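Endo-1,3-beta-glucanase, family GH16 (Zobellia galactanivorans, PDB 4BPZ) probably hydrolyses internal beta-1,3-glucosidic bonds of laminarin-type glucans through its calcium-binding family 16 glycoside hydrolase domain. Local coordinates at residues 93-107 / 242-256. The protein carries 1 engineered substitution. Residues are numbered along the deposited sequence; the frame is centred on the assembly and turned at random.
With CA (calcium ion), chain E.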
ATOM      1  N   PHE A  93       6.900   2.099 -12.515  1.00 12.24           N
ATOM      2  CA  PHE A  93       7.917   1.176 -12.999  1.00 12.41           C
ATOM      3  C   PHE A  93       7.273  -0.111 -13.480  1.00 11.43           C
ATOM      4  O   PHE A  93       6.184  -0.475 -12.975  1.00 11.81           O
ATOM      5  CB  PHE A  93       8.983   0.902 -11.931  1.00 14.03           C
ATOM      6  CG  PHE A  93       8.426   0.263 -10.719  1.00 14.81           C
ATOM      7  CD1 PHE A  93       7.640   0.976  -9.794  1.00 14.18           C
ATOM      8  CD2 PHE A  93       8.589  -1.105 -10.475  1.00 17.79           C
ATOM      9  CE1 PHE A  93       7.052   0.417  -8.683  1.00 17.92           C
ATOM     10  CE2 PHE A  93       7.985  -1.684  -9.295  1.00 18.88           C
ATOM     11  CZ  PHE A  93       7.207  -0.908  -8.471  1.00 19.00           C
ATOM     12  N   THR A  94       7.972  -0.768 -14.408  1.00 11.48           N
ATOM     13  CA  THR A  94       7.551  -2.081 -14.912  1.00 12.47           C
ATOM     14  C   THR A  94       8.615  -3.067 -14.647  1.00 11.26           C
ATOM     15  O   THR A  94       9.738  -2.937 -15.163  1.00 12.11           O
ATOM     16  CB  THR A  94       7.262  -2.074 -16.420  1.00 13.19           C
ATOM     17  OG1 THR A  94       6.357  -0.984 -16.639  1.00 14.24           O
ATOM     18  CG2 THR A  94       6.635  -3.381 -16.868  1.00 14.08           C
ATOM     19  N   TYR A  95       8.275  -4.066 -13.780  1.00 12.20           N
ATOM     20  CA  TYR A  95       9.196  -5.110 -13.295  1.00 12.00           C
ATOM     21  C   TYR A  95      10.137  -4.540 -12.270  1.00 12.15           C
ATOM     22  O   TYR A  95      10.446  -3.304 -12.267  1.00 14.13           O
ATOM     23  CB  TYR A  95       9.904  -5.844 -14.403  1.00 12.34           C
ATOM     24  CG  TYR A  95       9.023  -6.331 -15.530  1.00 11.93           C
ATOM     25  CD1 TYR A  95       7.775  -6.867 -15.330  1.00 12.39           C
ATOM     26  CD2 TYR A  95       9.448  -6.212 -16.834  1.00 13.17           C
ATOM     27  CE1 TYR A  95       6.984  -7.320 -16.361  1.00 13.28           C
ATOM     28  CE2 TYR A  95       8.706  -6.682 -17.918  1.00 13.87           C
ATOM     29  CZ  TYR A  95       7.435  -7.230 -17.659  1.00 12.59           C
ATOM     30  OH  TYR A  95       6.695  -7.644 -18.725  1.00 13.94           O
ATOM     31  N   GLY A  96      10.597  -5.367 -11.373  1.00 12.31           N
ATOM     32  CA  GLY A  96      11.612  -4.977 -10.414  1.00 12.26           C
ATOM     33  C   GLY A  96      11.423  -5.711  -9.122  1.00 11.98           C
ATOM     34  O   GLY A  96      10.547  -6.564  -8.922  1.00 13.74           O
ATOM     35  N   LYS A  97      12.268  -5.334  -8.189  1.00 11.58           N
ATOM     36  CA  LYS A  97      12.274  -5.899  -6.831  1.00 11.89           C
ATOM     37  C   LYS A  97      11.992  -4.731  -5.896  1.00 11.16           C
ATOM     38  O   LYS A  97      12.766  -3.756  -5.859  1.00 12.42           O
ATOM     39  CB  LYS A  97      13.604  -6.543  -6.526  1.00 13.26           C
ATOM     40  CG  LYS A  97      13.674  -7.133  -5.132  1.00 14.67           C
ATOM     41  CD  LYS A  97      14.945  -7.949  -4.901  1.00 18.43           C
ATOM     42  CE  LYS A  97      16.160  -7.084  -4.853  1.00 19.09           C
ATOM     43  NZ  LYS A  97      17.431  -7.865  -4.867  1.00 22.21           N
ATOM     44  N   VAL A  98      10.891  -4.768  -5.176  1.00 11.41           N
ATOM     45  CA  VAL A  98      10.520  -3.749  -4.208  1.00 11.25           C
ATOM     46  C   VAL A  98      10.739  -4.283  -2.829  1.00 10.77           C
ATOM     47  O   VAL A  98      10.281  -5.389  -2.510  1.00 12.43           O
ATOM     48  CB  VAL A  98       9.036  -3.435  -4.342  1.00 12.00           C
ATOM     49  CG1 VAL A  98       8.604  -2.358  -3.311  1.00 14.02           C
ATOM     50  CG2 VAL A  98       8.663  -2.949  -5.777  1.00 14.09           C
ATOM     51  N   GLU A  99      11.486  -3.540  -2.003  1.00 11.24           N
ATOM     52  CA  GLU A  99      11.760  -3.958  -0.600  1.00 11.74           C
ATOM     53  C   GLU A  99      11.307  -2.868   0.314  1.00 11.89           C
ATOM     54  O   GLU A  99      11.689  -1.698   0.141  1.00 12.42           O
ATOM     55  CB  GLU A  99      13.257  -4.183  -0.383  1.00 13.58           C
ATOM     56  CG  GLU A  99      13.837  -5.323  -1.175  1.00 15.37           C
ATOM     57  CD  GLU A  99      15.319  -5.400  -1.106  1.00 16.18           C
ATOM     58  OE1 GLU A  99      15.966  -4.491  -0.529  1.00 20.07           O
ATOM     59  OE2 GLU A  99      15.842  -6.395  -1.561  1.00 21.13           O
ATOM     60  N   VAL A 100      10.472  -3.180   1.304  1.00 11.56           N
ATOM     61  CA  VAL A 100      10.007  -2.193   2.288  1.00 12.34           C
ATOM     62  C   VAL A 100      10.244  -2.789   3.657  1.00 12.54           C
ATOM     63  O   VAL A 100       9.675  -3.846   4.000  1.00 13.17           O
ATOM     64  CB  VAL A 100       8.499  -1.844   2.086  1.00 12.51           C
ATOM     65  CG1 VAL A 100       8.111  -0.776   3.087  1.00 13.78           C
ATOM     66  CG2 VAL A 100       8.233  -1.329   0.681  1.00 13.54           C
ATOM     67  N   ARG A 101      11.074  -2.130   4.468  1.00 12.56           N
ATOM     68  CA  ARG A 101      11.354  -2.638   5.821  1.00 13.71           C
ATOM     69  C   ARG A 101      10.482  -1.827   6.794  1.00 12.75           C
ATOM     70  O   ARG A 101      10.523  -0.576   6.777  1.00 13.29           O
ATOM     71  CB  ARG A 101      12.840  -2.414   6.140  1.00 13.86           C
ATOM     72  CG  ARG A 101      13.212  -2.935   7.530  1.00 15.05           C
ATOM     73  CD  ARG A 101      14.745  -2.955   7.676  1.00 17.71           C
ATOM     74  NE  ARG A 101      15.110  -3.636   8.914  1.00 18.39           N
ATOM     75  CZ  ARG A 101      15.603  -3.034   9.981  1.00 20.67           C
ATOM     76  NH1 ARG A 101      15.680  -1.713  10.091  1.00 23.98           N
ATOM     77  NH2 ARG A 101      15.909  -3.759  11.055  1.00 23.68           N
ATOM     78  N   ALA A 102       9.645  -2.491   7.594  1.00 12.89           N
ATOM     79  CA  ALA A 102       8.636  -1.797   8.363  1.00 12.63           C
ATOM     80  C   ALA A 102       8.250  -2.545   9.622  1.00 12.98           C
ATOM     81  O   ALA A 102       8.429  -3.737   9.734  1.00 14.00           O
ATOM     82  CB  ALA A 102       7.337  -1.661   7.482  1.00 14.81           C
ATOM     83  N   LYS A 103       7.631  -1.770  10.529  1.00 13.30           N
ATOM     84  CA  LYS A 103       6.914  -2.217  11.713  1.00 13.91           C
ATOM     85  C   LYS A 103       5.470  -1.855  11.510  1.00 12.47           C
ATOM     86  O   LYS A 103       5.150  -0.729  11.101  1.00 13.86           O
ATOM     87  CB  LYS A 103       7.435  -1.551  12.987  1.00 15.56           C
ATOM     88  CG  LYS A 103       8.756  -2.136  13.466  1.00 17.55           C
ATOM     89  CD  LYS A 103       9.247  -1.386  14.718  1.00 21.71           C
ATOM     90  CE  LYS A 103      10.603  -1.839  15.080  1.00 25.25           C
ATOM     91  NZ  LYS A 103      10.981  -1.171  16.402  1.00 30.92           N
ATOM     92  N   LEU A 104       4.562  -2.806  11.780  1.00 12.92           N
ATOM     93  CA  LEU A 104       3.135  -2.655  11.487  1.00 12.80           C
ATOM     94  C   LEU A 104       2.355  -2.131  12.694  1.00 12.18           C
ATOM     95  O   LEU A 104       2.779  -2.389  13.851  1.00 14.36           O
ATOM     96  CB  LEU A 104       2.528  -3.980  10.955  1.00 12.80           C
ATOM     97  CG  LEU A 104       3.281  -4.581   9.794  1.00 13.89           C
ATOM     98  CD1 LEU A 104       2.545  -5.811   9.311  1.00 14.99           C
ATOM     99  CD2 LEU A 104       3.542  -3.633   8.661  1.00 15.14           C
ATOM    100  N   PRO A 105       1.192  -1.533  12.507  1.00 12.14           N
ATOM    101  CA  PRO A 105       0.363  -1.162  13.668  1.00 12.86           C
ATOM    102  C   PRO A 105      -0.034  -2.407  14.450  1.00 12.64           C
ATOM    103  O   PRO A 105      -0.372  -3.456  13.877  1.00 14.27           O
ATOM    104  CB  PRO A 105      -0.855  -0.479  13.005  1.00 13.84           C
ATOM    105  CG  PRO A 105      -0.440  -0.182  11.608  1.00 16.98           C
ATOM    106  CD  PRO A 105       0.688  -1.049  11.218  1.00 12.32           C
ATOM    107  N   SER A 106      -0.094  -2.272  15.767  1.00 13.90           N
ATOM    108  CA  SER A 106      -0.552  -3.395  16.620  1.00 14.41           C
ATOM    109  C   SER A 106      -2.016  -3.380  16.936  1.00 13.40           C
ATOM    110  O   SER A 106      -2.515  -4.425  17.394  1.00 14.77           O
ATOM    111  CB  SER A 106       0.213  -3.338  18.000  1.00 15.76           C
ATOM    112  OG  SER A 106      -0.102  -2.160  18.678  1.00 16.76           O
ATOM    113  N   LYS A 107      -2.709  -2.252  16.792  1.00 13.16           N
ATOM    114  CA  LYS A 107      -4.015  -2.123  17.370  1.00 14.54           C
ATOM    115  C   LYS A 107      -5.091  -2.696  16.500  1.00 13.86           C
ATOM    116  O   LYS A 107      -5.091  -2.654  15.259  1.00 13.91           O
ATOM    117  CB  LYS A 107      -4.345  -0.671  17.703  1.00 15.14           C
ATOM    118  CG  LYS A 107      -3.453  -0.167  18.874  1.00 16.61           C
ATOM    119  CD  LYS A 107      -3.724   1.270  19.252  1.00 17.72           C
ATOM    120  CE  LYS A 107      -2.829   1.702  20.429  1.00 17.77           C
ATOM    121  NZ  LYS A 107      -3.097   3.122  20.778  1.00 19.23           N
ATOM    122  N   PHE A 242      -9.922   3.342  20.878  1.00 19.12           N
ATOM    123  CA  PHE A 242      -8.801   3.599  19.968  1.00 16.30           C
ATOM    124  C   PHE A 242      -8.440   5.053  20.030  1.00 15.41           C
ATOM    125  O   PHE A 242      -9.254   5.962  19.930  1.00 16.65           O
ATOM    126  CB  PHE A 242      -9.258   3.222  18.569  1.00 17.16           C
ATOM    127  CG  PHE A 242      -8.122   3.391  17.538  1.00 14.14           C
ATOM    128  CD1 PHE A 242      -7.254   2.394  17.327  1.00 15.48           C
ATOM    129  CD2 PHE A 242      -7.915   4.570  16.867  1.00 14.68           C
ATOM    130  CE1 PHE A 242      -6.171   2.502  16.403  1.00 14.95           C
ATOM    131  CE2 PHE A 242      -6.878   4.682  15.935  1.00 13.95           C
ATOM    132  CZ  PHE A 242      -5.999   3.696  15.727  1.00 13.62           C
ATOM    133  N   THR A 243      -7.136   5.286  20.146  1.00 14.57           N
ATOM    134  CA  THR A 243      -6.584   6.637  20.115  1.00 15.58           C
ATOM    135  C   THR A 243      -5.849   6.903  18.799  1.00 13.28           C
ATOM    136  O   THR A 243      -6.316   7.674  17.962  1.00 14.53           O
ATOM    137  CB  THR A 243      -5.619   6.880  21.290  1.00 16.67           C
ATOM    138  OG1 THR A 243      -4.690   5.792  21.383  1.00 17.24           O
ATOM    139  CG2 THR A 243      -6.390   6.996  22.596  1.00 21.30           C
ATOM    140  N   ASP A 244      -4.698   6.259  18.628  1.00 14.10           N
ATOM    141  CA  ASP A 244      -3.891   6.407  17.425  1.00 12.67           C
ATOM    142  C   ASP A 244      -2.988   5.206  17.299  1.00 13.35           C
ATOM    143  O   ASP A 244      -2.781   4.437  18.250  1.00 15.15           O
ATOM    144  CB  ASP A 244      -3.138   7.727  17.438  1.00 15.19           C
ATOM    145  CG  ASP A 244      -2.431   7.935  18.766  1.00 18.71           C
ATOM    146  OD1 ASP A 244      -1.505   7.227  19.088  1.00 20.69           O
ATOM    147  OD2 ASP A 244      -2.930   8.857  19.565  1.00 20.02           O
ATOM    148  N   ASP A 245      -2.408   4.991  16.107  1.00 13.44           N
ATOM    149  CA  ASP A 245      -1.400   3.947  15.924  1.00 13.92           C
ATOM    150  C   ASP A 245      -0.550   4.282  14.727  1.00 12.17           C
ATOM    151  O   ASP A 245      -0.997   5.053  13.833  1.00 13.85           O
ATOM    152  CB  ASP A 245      -2.011   2.557  15.741  1.00 14.41           C
ATOM    153  CG  ASP A 245      -1.130   1.448  16.219  1.00 16.00           C
ATOM    154  OD1 ASP A 245      -0.037   1.702  16.775  1.00 18.25           O
ATOM    155  OD2 ASP A 245      -1.534   0.280  16.031  1.00 18.49           O
ATOM    156  N   ILE A 246       0.632   3.704  14.657  1.00 12.26           N
ATOM    157  CA  ILE A 246       1.642   3.987  13.658  1.00 12.14           C
ATOM    158  C   ILE A 246       2.039   2.777  12.844  1.00 12.00           C
ATOM    159  O   ILE A 246       2.190   1.694  13.342  1.00 12.94           O
ATOM    160  CB  ILE A 246       2.890   4.644  14.332  1.00 13.51           C
ATOM    161  CG1 ILE A 246       2.603   6.116  14.661  1.00 14.63           C
ATOM    162  CG2 ILE A 246       4.165   4.516  13.498  1.00 14.87           C
ATOM    163  CD1 ILE A 246       3.632   6.777  15.616  1.00 16.73           C
ATOM    164  N   PHE A 247       2.290   3.040  11.557  1.00 11.61           N
ATOM    165  CA  PHE A 247       2.961   2.141  10.588  1.00 11.08           C
ATOM    166  C   PHE A 247       4.310   2.783  10.293  1.00 10.72           C
ATOM    167  O   PHE A 247       4.325   3.921   9.809  1.00 12.26           O
ATOM    168  CB  PHE A 247       2.060   2.136   9.362  1.00 11.69           C
ATOM    169  CG  PHE A 247       2.442   1.259   8.190  1.00 11.48           C
ATOM    170  CD1 PHE A 247       3.437   0.300   8.234  1.00 12.07           C
ATOM    171  CD2 PHE A 247       1.745   1.433   6.992  1.00 11.88           C
ATOM    172  CE1 PHE A 247       3.734  -0.454   7.103  1.00 13.06           C
ATOM    173  CE2 PHE A 247       2.032   0.685   5.888  1.00 12.48           C
ATOM    174  CZ  PHE A 247       2.997  -0.270   5.960  1.00 13.45           C
ATOM    175  N   GLU A 248       5.387   2.162  10.698  1.00 12.24           N
ATOM    176  CA  GLU A 248       6.703   2.754  10.653  1.00 12.49           C
ATOM    177  C   GLU A 248       7.530   2.064   9.581  1.00 12.79           C
ATOM    178  O   GLU A 248       7.726   0.851   9.600  1.00 14.25           O
ATOM    179  CB  GLU A 248       7.384   2.597  12.009  1.00 15.08           C
ATOM    180  CG  GLU A 248       8.687   3.328  12.030  1.00 17.25           C
ATOM    181  CD  GLU A 248       9.435   3.275  13.344  1.00 21.46           C
ATOM    182  OE1 GLU A 248       9.135   2.399  14.162  1.00 23.77           O
ATOM    183  OE2 GLU A 248      10.341   4.095  13.542  1.00 21.57           O
ATOM    184  N   ILE A 249       8.031   2.865   8.643  1.00 13.40           N
ATOM    185  CA  ILE A 249       8.753   2.341   7.470  1.00 13.73           C
ATOM    186  C   ILE A 249      10.175   2.878   7.482  1.00 12.96           C
ATOM    187  O   ILE A 249      10.432   4.084   7.412  1.00 13.82           O
ATOM    188  CB  ILE A 249       7.970   2.757   6.173  1.00 13.71           C
ATOM    189  CG1 ILE A 249       6.639   2.038   6.189  1.00 14.91           C
ATOM    190  CG2 ILE A 249       8.812   2.403   4.971  1.00 13.84           C
ATOM    191  CD1 ILE A 249       5.713   2.590   5.232  1.00 21.97           C
ATOM    192  N   ASP A 250      11.138   1.984   7.599  1.00 13.43           N
ATOM    193  CA  ASP A 250      12.568   2.357   7.604  1.00 14.03           C
ATOM    194  C   ASP A 250      13.040   2.779   6.224  1.00 14.18           C
ATOM    195  O   ASP A 250      13.786   3.748   6.062  1.00 14.28           O
ATOM    196  CB  ASP A 250      13.353   1.155   8.155  1.00 14.91           C
ATOM    197  CG  ASP A 250      14.823   1.458   8.317  1.00 17.65           C
ATOM    198  OD1 ASP A 250      15.219   2.634   8.475  1.00 17.56           O
ATOM    199  OD2 ASP A 250      15.594   0.464   8.289  1.00 19.35           O
ATOM    200  N   TYR A 251      12.617   2.061   5.174  1.00 12.71           N
ATOM    201  CA  TYR A 251      13.031   2.429   3.853  1.00 13.24           C
ATOM    202  C   TYR A 251      12.067   1.752   2.824  1.00 11.72           C
ATOM    203  O   TYR A 251      11.443   0.744   3.127  1.00 12.38           O
ATOM    204  CB  TYR A 251      14.480   1.970   3.499  1.00 13.50           C
ATOM    205  CG  TYR A 251      14.821   0.534   3.668  1.00 13.99           C
ATOM    206  CD1 TYR A 251      14.362  -0.448   2.785  1.00 14.18           C
ATOM    207  CD2 TYR A 251      15.654   0.116   4.735  1.00 15.04           C
ATOM    208  CE1 TYR A 251      14.750  -1.773   2.883  1.00 14.69           C
ATOM    209  CE2 TYR A 251      16.030  -1.204   4.859  1.00 16.56           C
ATOM    210  CZ  TYR A 251      15.610  -2.154   3.946  1.00 16.07           C
ATOM    211  OH  TYR A 251      15.961  -3.446   4.130  1.00 19.05           O
ATOM    212  N   VAL A 252      12.096   2.355   1.651  1.00 11.90           N
ATOM    213  CA  VAL A 252      11.522   1.736   0.401  1.00 11.44           C
ATOM    214  C   VAL A 252      12.667   1.700  -0.579  1.00 11.45           C
ATOM    215  O   VAL A 252      13.293   2.756  -0.802  1.00 12.12           O
ATOM    216  CB  VAL A 252      10.371   2.608  -0.147  1.00 12.24           C
ATOM    217  CG1 VAL A 252       9.886   2.080  -1.494  1.00 12.52           C
ATOM    218  CG2 VAL A 252       9.236   2.666   0.859  1.00 12.90           C
ATOM    219  N   ARG A 253      12.922   0.547  -1.189  1.00 11.55           N
ATOM    220  CA  ARG A 253      13.947   0.444  -2.237  1.00 11.80           C
ATOM    221  C   ARG A 253      13.327  -0.323  -3.415  1.00 11.71           C
ATOM    222  O   ARG A 253      12.670  -1.335  -3.215  1.00 12.69           O
ATOM    223  CB  ARG A 253      15.180  -0.302  -1.734  1.00 12.44           C
ATOM    224  CG  ARG A 253      15.924   0.397  -0.588  1.00 13.78           C
ATOM    225  CD  ARG A 253      16.936  -0.486   0.045  1.00 14.67           C
ATOM    226  NE  ARG A 253      17.566   0.215   1.158  1.00 15.81           N
ATOM    227  CZ  ARG A 253      18.270  -0.385   2.107  1.00 16.23           C
ATOM    228  NH1 ARG A 253      18.530  -1.657   2.058  1.00 17.23           N
ATOM    229  NH2 ARG A 253      18.713   0.378   3.108  1.00 16.56           N
ATOM    230  N   ILE A 254      13.624   0.143  -4.643  1.00 11.07           N
ATOM    231  CA  ILE A 254      13.163  -0.552  -5.823  1.00 11.57           C
ATOM    232  C   ILE A 254      14.381  -0.748  -6.740  1.00 11.54           C
ATOM    233  O   ILE A 254      15.089   0.234  -7.066  1.00 12.47           O
ATOM    234  CB  ILE A 254      12.030   0.210  -6.556  1.00 11.90           C
ATOM    235  CG1 ILE A 254      10.908   0.523  -5.568  1.00 12.05           C
ATOM    236  CG2 ILE A 254      11.606  -0.560  -7.777  1.00 13.68           C
ATOM    237  CD1 ILE A 254       9.707   1.296  -6.197  1.00 14.52           C
ATOM    238  N   TYR A 255      14.620  -1.974  -7.131  1.00 11.95           N
ATOM    239  CA  TYR A 255      15.676  -2.335  -7.988  1.00 11.99           C
ATOM    240  C   TYR A 255      15.102  -2.889  -9.314  1.00 13.01           C
ATOM    241  O   TYR A 255      14.078  -3.542  -9.315  1.00 14.62           O
ATOM    242  CB  TYR A 255      16.544  -3.445  -7.363  1.00 13.86           C
ATOM    243  CG  TYR A 255      17.197  -3.091  -6.075  1.00 13.59           C
ATOM    244  CD1 TYR A 255      16.529  -3.263  -4.878  1.00 14.75           C
ATOM    245  CD2 TYR A 255      18.492  -2.580  -6.045  1.00 16.12           C
ATOM    246  CE1 TYR A 255      17.113  -2.947  -3.639  1.00 15.56           C
ATOM    247  CE2 TYR A 255      19.109  -2.273  -4.823  1.00 16.46           C
ATOM    248  CZ  TYR A 255      18.403  -2.429  -3.654  1.00 17.18           C
ATOM    249  OH  TYR A 255      19.008  -2.101  -2.454  1.00 19.05           O
ATOM    250  N   GLN A 256      15.843  -2.758 -10.402  1.00 13.68           N
ATOM    251  CA  GLN A 256      15.481  -3.454 -11.636  1.00 14.65           C
ATOM    252  C   GLN A 256      16.611  -4.236 -12.196  1.00 16.86           C
ATOM    253  O   GLN A 256      17.710  -4.147 -11.682  1.00 20.11           O
ATOM    254  CB  GLN A 256      14.991  -2.409 -12.668  1.00 15.87           C
ATOM    255  CG  GLN A 256      13.597  -1.931 -12.318  1.00 13.99           C
ATOM    256  CD  GLN A 256      13.003  -0.947 -13.297  1.00 13.43           C
ATOM    257  OE1 GLN A 256      11.776  -1.032 -13.632  1.00 16.16           O
ATOM    258  NE2 GLN A 256      13.756  -0.026 -13.786  1.00 12.58           N
ATOM    259  OXT GLN A 256      16.342  -4.993 -13.185  1.00 20.19           O
TER
HETATM  260 CA    CA E 400      15.659   4.647   7.300  0.80 16.49          CA
HETATM  261  O   HOH W   1      18.411  -3.528  -0.268  1.00 18.37           O
HETATM  262  O   HOH W   2      15.871  -5.051   2.107  1.00 24.09           O
HETATM  263  O   HOH W   3      11.307   1.731  15.625  1.00 35.52           O
HETATM  264  O   HOH W   4       3.898   0.036  15.287  1.00 47.20           O
HETATM  265  O   HOH W   5       1.535  -0.244  17.557  1.00 24.99           O
HETATM  266  O   HOH W   6      -5.807   2.966  21.453  1.00 20.85           O
HETATM  267  O   HOH W   7      17.244   3.402   6.008  1.00 17.92           O
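R101 and Y251 mark the bulge where strand 96-103 pairs antiparallel with 244-255, neighbouring strands of the concanavalin-like beta-sandwich of family 16. Backbone bonds supply the register: K97, E99 and K103 exchange two each with Y255, R253 and E248. At the bulge R101 N reaches Y251 O over a longer 3.2 Å, whereas R101 O accepts from D250 N, one residue out of step. In the salt bridge R101 NH1 meets D250 OD2 at 2.8 Å, in the guanidinium plane but 45° out of the carboxylate plane. D250 OD1 and O both bind calcium at 2.4 Å, with E18, E20 and G62, making R101 a second-shell partner of the metal site. With CG between backbone N and carbonyl carbon (chi1 54°), the Y251 ring takes R101 CB over one face, a CH-pi contact 3.7 Å from its centroid, and the R253 guanidinium over the other; E18 pairs with R253. Replacing Y251 by an alanine would probably leave both arginines without the ring between them, though their salt bridges could remain, and cost a water its tyrosine partner. On the apolar face, V100 CG1 touches I249 CG2 at 3.8 Å. That water lies 2.7 Å from E99 OE1 and 2.6 Å from Y251 OH.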